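Local structure of MIPZ (Caulobacter crescentus, 2XJ9) at residues 82-85 with 86-90; 97-100 with 101-105; 114-117 with 118-121. The protein is a P-loop ATPase that regulates where the cell divides, inhibiting division through a gradient that depends on its dimerization and nucleoid binding. The protein carries 1 engineered substitution. One frame throughout, in Å; residues are numbered along the deposited sequence.

Overall arrangement
All three contacts are local, and they follow one another in series along the chain without nesting or crossing. Contact 1 (82-85 with 86-90) turns the loop after helix 78-81 into the start of helix 86-103. Contact 2 (97-100 with 101-105) lies toward the other end of that helix, its centre about 21 Å from that of contact 1, where the chain is about to enter strand 106-110. Contact 3 (114-117 with 118-121) follows this strand and starts helix 117-124. Contacts 1 and 3 touch: V90 packs on M121 and I118, joining the starts of the two helices. Contact 2 instead faces the parallel sheet through strands 5-9 and 36-40.

Contact 1 of 3, residues 82-85 with 86-90; sequences AERP and EEEQV
R84 and E88 form the salt bridge of this turn: NH1 of R84 donates to OE1 of E88 over 3.0 Å at 157°. The carboxylate is met on its syn side, and OE1 stays close to the guanidinium plane at the edge of the group. The planes are 37° apart and one nitrogen carries the bond, so this is not a flat two-pronged pair. R84 gets there by folding its chain at chi2 (-110°) and again at chi3, whereas E88 runs straight out from CG to meet it.

Backbone and amide bonds form a second group. P85 stands at the N-cap position of helix 86-103, and its carbonyl O takes two weak bonds from the first turn, from E88 N at 3.0 Å and from Q89 N at 3.4 Å. E86, E87 and E88 occupy the opening turn of the helix, where negative charge would be expected to interact favourably with the helix dipole. Q89 reaches back further, its NE2 giving a weak bond to R84 O at 3.0 Å, so that this buried amide ties the loop to the helix.

Apolar contact is modest. The pyrrolidine ring of P85 lies alongside the E87 and E88 side chains, which point the same way; P85 CB is 3.8 Å from E87 CG, the apolar touch, while E88 OE1 meets P85 CD in plain van der Waals packing. On another side of the turn, Q89 and V90 pack on helix 117-124 through I118, Q89 also touches L43, and E86 OE1 accepts a weak bond from A117 N at the start of that helix.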
loop_
_atom_site.group_PDB
_atom_site.type_symbol
_atom_site.label_atom_id
_atom_site.label_comp_id
_atom_site.label_asym_id
_atom_site.label_seq_id
_atom_site.Cartn_x
_atom_site.Cartn_y
_atom_site.Cartn_z
ATOM N N ALA A 82 6.150 18.575 0.130
ATOM C CA ALA A 82 5.957 17.522 1.118
ATOM C C ALA A 82 6.813 17.788 2.343
ATOM O O ALA A 82 6.487 17.343 3.444
ATOM C CB ALA A 82 6.284 16.185 0.526
ATOM N N GLU A 83 7.894 18.540 2.138
ATOM C CA GLU A 83 8.860 18.864 3.191
ATOM C C GLU A 83 8.511 20.091 4.050
ATOM O O GLU A 83 8.883 20.143 5.217
ATOM C CB GLU A 83 10.246 19.068 2.585
ATOM C CG GLU A 83 10.662 17.988 1.606
ATOM C CD GLU A 83 10.654 16.596 2.226
ATOM O OE1 GLU A 83 11.366 16.399 3.242
ATOM O OE2 GLU A 83 9.938 15.702 1.698
ATOM N N ARG A 84 7.824 21.079 3.478
ATOM C CA ARG A 84 7.411 22.252 4.242
ATOM C C ARG A 84 6.423 21.812 5.307
ATOM O O ARG A 84 5.957 20.688 5.267
ATOM C CB ARG A 84 6.734 23.290 3.339
ATOM C CG ARG A 84 7.249 23.371 1.903
ATOM C CD ARG A 84 8.002 24.663 1.695
ATOM N NE ARG A 84 9.308 24.608 2.285
ATOM C CZ ARG A 84 9.878 25.280 3.282
ATOM N NH1 ARG A 84 9.324 26.258 4.005
ATOM N NH2 ARG A 84 11.123 24.913 3.527
ATOM N N PRO A 85 6.090 22.710 6.254
ATOM C CA PRO A 85 5.137 22.457 7.351
ATOM C C PRO A 85 3.677 22.273 6.892
ATOM O O PRO A 85 3.303 22.755 5.806
ATOM C CB PRO A 85 5.247 23.729 8.217
ATOM C CG PRO A 85 6.538 24.349 7.842
ATOM C CD PRO A 85 6.735 24.026 6.388
ATOM N N GLU A 86 2.873 21.594 7.722
ATOM C CA GLU A 86 1.446 21.367 7.440
ATOM C C GLU A 86 0.804 22.618 6.844
ATOM O O GLU A 86 0.300 22.593 5.723
ATOM C CB GLU A 86 0.668 20.921 8.697
ATOM C CG GLU A 86 1.149 19.614 9.354
ATOM C CD GLU A 86 0.579 18.304 8.719
ATOM O OE1 GLU A 86 0.272 18.256 7.501
ATOM O OE2 GLU A 86 0.444 17.299 9.460
ATOM N N GLU A 87 0.835 23.714 7.595
ATOM C CA GLU A 87 0.264 24.989 7.132
ATOM C C GLU A 87 0.465 25.283 5.634
ATOM O O GLU A 87 -0.484 25.626 4.936
ATOM C CB GLU A 87 0.807 26.160 7.959
ATOM C CG GLU A 87 2.340 26.220 7.974
ATOM C CD GLU A 87 2.896 27.542 8.488
ATOM O OE1 GLU A 87 4.144 27.687 8.539
ATOM O OE2 GLU A 87 2.087 28.431 8.833
ATOM N N GLU A 88 1.689 25.169 5.136
ATOM C CA GLU A 88 1.924 25.479 3.733
ATOM C C GLU A 88 1.231 24.483 2.821
ATOM O O GLU A 88 0.762 24.838 1.744
ATOM C CB GLU A 88 3.414 25.527 3.413
ATOM C CG GLU A 88 4.116 26.794 3.851
ATOM C CD GLU A 88 5.575 26.821 3.415
ATOM O OE1 GLU A 88 6.432 27.156 4.266
ATOM O OE2 GLU A 88 5.863 26.509 2.228
ATOM N N GLN A 89 1.186 23.225 3.246
ATOM C CA GLN A 89 0.524 22.189 2.454
ATOM C C GLN A 89 -0.959 22.499 2.373
ATOM O O GLN A 89 -1.534 22.545 1.283
ATOM C CB GLN A 89 0.738 20.805 3.062
ATOM C CG GLN A 89 2.145 20.275 2.913
ATOM C CD GLN A 89 2.401 19.114 3.825
ATOM O OE1 GLN A 89 1.489 18.338 4.125
ATOM N NE2 GLN A 89 3.635 18.981 4.278
ATOM N N VAL A 90 -1.565 22.724 3.539
ATOM C CA VAL A 90 -2.959 23.133 3.635
ATOM C C VAL A 90 -3.278 24.354 2.784
ATOM O O VAL A 90 -4.311 24.394 2.123
ATOM C CB VAL A 90 -3.309 23.477 5.056
ATOM C CG1 VAL A 90 -4.768 23.908 5.130
ATOM C CG2 VAL A 90 -3.020 22.297 5.950
#

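Contact 2 of 3, residues 97-100 with 101-105; sequences FARA and MAECD
F97 and M101, one helical turn apart, make the closely packed side of this contact; R99 and E103 make its exposed side. The M101 chain runs alongside the F97 ring, both pointing the same way. CG of M101 sits off-centre above the ring, 4.2 Å from its centroid, in a CH-pi contact. Further out, SD of M101 is 5.0 Å from the F97 centroid and 38° off the ring normal, an oblique Met-aromatic contact. The M101 chain bends at chi2, and beyond CG it passes the CZ end of the F97 ring, where the methyl CE touches CZ. In the backbone, M101 N donates to F97 O at 3.0 Å, and the same oxygen also accepts from A100 N at 2.7 Å.

The polar side is looser, held by one salt bridge. NE of R99 donates to OE1 of E103 at 3.0 Å and 156°, meeting the carboxylate on its syn side but well out of its plane. Guanidinium and carboxylate planes are nearly aligned, 20° apart, yet the second carboxylate oxygen stays distant, OE2 of E103 lying 3.9 Å from NH1 of R99. A98 and A102 are exposed as well.

The contact thus belongs to an amphipathic stretch of helix 86-103 laid on the parallel sheet. F97 and M101 rest on V6 of strand 5-9, while A100 and C104 reach A37 of strand 36-40, the two neighbours of strand 106-110. D105, leading into that strand, bonds through its backbone and OD1 to K35, just before strand 36-40.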
loop_
_atom_site.group_PDB
_atom_site.type_symbol
_atom_site.label_atom_id
_atom_site.label_comp_id
_atom_site.label_asym_id
_atom_site.label_seq_id
_atom_site.Cartn_x
_atom_site.Cartn_y
_atom_site.Cartn_z
ATOM N N PHE A 97 -8.313 23.396 -4.243
ATOM C CA PHE A 97 -9.720 23.046 -4.069
ATOM C C PHE A 97 -10.605 24.196 -4.515
ATOM O O PHE A 97 -11.398 24.056 -5.443
ATOM C CB PHE A 97 -10.039 22.693 -2.621
ATOM C CG PHE A 97 -11.492 22.417 -2.374
ATOM C CD1 PHE A 97 -12.292 23.362 -1.758
ATOM C CD2 PHE A 97 -12.058 21.215 -2.756
ATOM C CE1 PHE A 97 -13.634 23.114 -1.524
ATOM C CE2 PHE A 97 -13.402 20.956 -2.526
ATOM C CZ PHE A 97 -14.189 21.908 -1.910
ATOM N N ALA A 98 -10.466 25.333 -3.845
ATOM C CA ALA A 98 -11.183 26.532 -4.243
ATOM C C ALA A 98 -11.206 26.694 -5.771
ATOM O O ALA A 98 -12.257 26.892 -6.375
ATOM C CB ALA A 98 -10.570 27.740 -3.580
ATOM N N ARG A 99 -10.055 26.584 -6.407
ATOM C CA ARG A 99 -10.001 26.808 -7.840
ATOM C C ARG A 99 -10.736 25.759 -8.663
ATOM O O ARG A 99 -11.024 25.976 -9.840
ATOM C CB ARG A 99 -8.561 26.890 -8.336
ATOM C CG ARG A 99 -8.537 27.082 -9.827
ATOM C CD ARG A 99 -7.198 26.903 -10.459
ATOM N NE ARG A 99 -7.436 26.723 -11.884
ATOM C CZ ARG A 99 -6.498 26.649 -12.817
ATOM N NH1 ARG A 99 -6.864 26.478 -14.084
ATOM N NH2 ARG A 99 -5.213 26.751 -12.490
ATOM N N ALA A 100 -11.021 24.612 -8.061
ATOM C CA ALA A 100 -11.691 23.534 -8.784
ATOM C C ALA A 100 -13.198 23.595 -8.579
ATOM O O ALA A 100 -13.970 23.177 -9.448
ATOM C CB ALA A 100 -11.148 22.190 -8.361
ATOM N N MET A 101 -13.601 24.111 -7.421
ATOM C CA MET A 101 -14.996 24.406 -7.144
ATOM C C MET A 101 -15.607 25.203 -8.283
ATOM O O MET A 101 -16.722 24.929 -8.730
ATOM C CB MET A 101 -15.113 25.190 -5.845
ATOM C CG MET A 101 -15.439 24.313 -4.668
ATOM S SD MET A 101 -16.750 23.150 -5.106
ATOM C CE MET A 101 -17.081 22.383 -3.516
ATOM N N ALA A 102 -14.856 26.191 -8.750
ATOM C CA ALA A 102 -15.266 27.009 -9.879
ATOM C C ALA A 102 -15.572 26.152 -11.093
ATOM O O ALA A 102 -16.732 26.006 -11.499
ATOM C CB ALA A 102 -14.170 28.002 -10.230
ATOM N N GLU A 103 -14.513 25.553 -11.635
ATOM C CA GLU A 103 -14.493 25.080 -13.017
ATOM C C GLU A 103 -14.991 23.656 -13.306
ATOM O O GLU A 103 -14.898 23.204 -14.448
ATOM C CB GLU A 103 -13.078 25.269 -13.571
ATOM C CG GLU A 103 -12.436 26.552 -13.051
ATOM C CD GLU A 103 -11.002 26.744 -13.510
ATOM O OE1 GLU A 103 -10.205 27.310 -12.719
ATOM O OE2 GLU A 103 -10.674 26.341 -14.652
ATOM N N CYS A 104 -15.542 22.962 -12.309
ATOM C CA CYS A 104 -15.793 21.526 -12.465
ATOM C C CYS A 104 -17.038 20.947 -11.777
ATOM O O CYS A 104 -17.517 21.480 -10.773
ATOM C CB CYS A 104 -14.534 20.766 -12.058
ATOM S SG CYS A 104 -13.165 21.142 -13.186
ATOM N N ASP A 105 -17.555 19.853 -12.331
ATOM C CA ASP A 105 -18.738 19.181 -11.784
ATOM C C ASP A 105 -18.357 18.193 -10.692
ATOM O O ASP A 105 -19.074 18.034 -9.711
ATOM C CB ASP A 105 -19.527 18.419 -12.862
ATOM C CG ASP A 105 -19.201 18.872 -14.276
ATOM O OD1 ASP A 105 -19.469 18.094 -15.228
ATOM O OD2 ASP A 105 -18.681 19.999 -14.440
#

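Contact 3 of 3, residues 114-117 with 118-121; sequences GDSA and ITRM
A helix-start contact, in which S116 caps T119 and D115 pairs with R120, sits where the loop after strand 106-110 enters helix 117-124. S116 is the N-cap residue: its OG weakly accepts from T119 N at 3.3 Å. Chi1 of 60° swings OG between the backbone N and carbonyl carbon of S116, back over the first turn. The helix backbone then takes over, with M121 N donating to A117 O at 2.8 Å.

D115 comes just before the cap. NH2 of R120 reaches OD1 of D115 at 2.6 Å, a weak hydrogen bond that forms part of a salt bridge. The carboxylate stands almost upright on the guanidinium, planes 84° apart, and OD2 lies over one guanidinium face. R44 of the second subunit packs against both residues, so the pair borders the dimer interface. T119 touches T111 and P112, and its side chain is about 10 Å from the bound nucleotide analogue.

A serine-capped helix following the strand and its DTPGG loop is consistent with the switch II region of ParA-like P-loop ATPases.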
loop_
_atom_site.group_PDB
_atom_site.type_symbol
_atom_site.label_atom_id
_atom_site.label_comp_id
_atom_site.label_asym_id
_atom_site.label_seq_id
_atom_site.Cartn_x
_atom_site.Cartn_y
_atom_site.Cartn_z
ATOM N N GLY A 114 -1.365 7.309 4.772
ATOM C CA GLY A 114 -1.072 7.595 6.154
ATOM C C GLY A 114 -2.020 8.678 6.598
ATOM O O GLY A 114 -3.117 8.832 6.053
ATOM N N ASP A 115 -1.572 9.460 7.565
ATOM C CA ASP A 115 -2.385 10.523 8.130
ATOM C C ASP A 115 -1.746 11.889 7.862
ATOM O O ASP A 115 -0.521 12.014 7.850
ATOM C CB ASP A 115 -2.533 10.290 9.635
ATOM C CG ASP A 115 -3.585 11.163 10.249
ATOM O OD1 ASP A 115 -3.402 11.595 11.413
ATOM O OD2 ASP A 115 -4.593 11.410 9.557
ATOM N N SER A 116 -2.566 12.910 7.637
ATOM C CA SER A 116 -2.042 14.261 7.436
ATOM C C SER A 116 -3.132 15.310 7.543
ATOM O O SER A 116 -4.324 14.994 7.602
ATOM C CB SER A 116 -1.315 14.393 6.092
ATOM O OG SER A 116 -2.165 14.112 4.993
ATOM N N ALA A 117 -2.720 16.569 7.565
ATOM C CA ALA A 117 -3.683 17.640 7.713
ATOM C C ALA A 117 -4.566 17.677 6.477
ATOM O O ALA A 117 -5.794 17.638 6.569
ATOM C CB ALA A 117 -2.976 18.967 7.904
ATOM N N ILE A 118 -3.934 17.749 5.310
ATOM C CA ILE A 118 -4.703 17.877 4.088
ATOM C C ILE A 118 -5.616 16.671 3.900
ATOM O O ILE A 118 -6.762 16.791 3.484
ATOM C CB ILE A 118 -3.804 18.102 2.890
ATOM C CG1 ILE A 118 -2.818 16.957 2.730
ATOM C CG2 ILE A 118 -3.043 19.405 3.058
ATOM C CD1 ILE A 118 -1.896 17.143 1.533
ATOM N N THR A 119 -5.120 15.497 4.243
ATOM C CA THR A 119 -5.979 14.332 4.232
ATOM C C THR A 119 -7.219 14.525 5.104
ATOM O O THR A 119 -8.330 14.352 4.628
ATOM C CB THR A 119 -5.219 13.081 4.642
ATOM O OG1 THR A 119 -4.693 12.476 3.458
ATOM C CG2 THR A 119 -6.148 12.094 5.341
ATOM N N ARG A 120 -7.035 14.890 6.370
ATOM C CA ARG A 120 -8.174 15.119 7.256
ATOM C C ARG A 120 -9.117 16.221 6.748
ATOM O O ARG A 120 -10.329 16.185 6.969
ATOM C CB ARG A 120 -7.680 15.506 8.638
ATOM C CG ARG A 120 -6.676 14.566 9.237
ATOM C CD ARG A 120 -7.094 14.337 10.666
ATOM N NE ARG A 120 -6.412 13.234 11.253
ATOM C CZ ARG A 120 -6.839 12.040 11.656
ATOM N NH1 ARG A 120 -8.098 11.607 11.632
ATOM N NH2 ARG A 120 -5.896 11.255 12.139
ATOM N N MET A 121 -8.546 17.215 6.081
ATOM C CA MET A 121 -9.319 18.325 5.545
ATOM C C MET A 121 -10.206 17.859 4.414
ATOM O O MET A 121 -11.290 18.396 4.200
ATOM C CB MET A 121 -8.389 19.413 5.010
ATOM C CG MET A 121 -7.759 20.281 6.060
ATOM S SD MET A 121 -8.192 21.970 5.660
ATOM C CE MET A 121 -7.602 22.088 3.978
#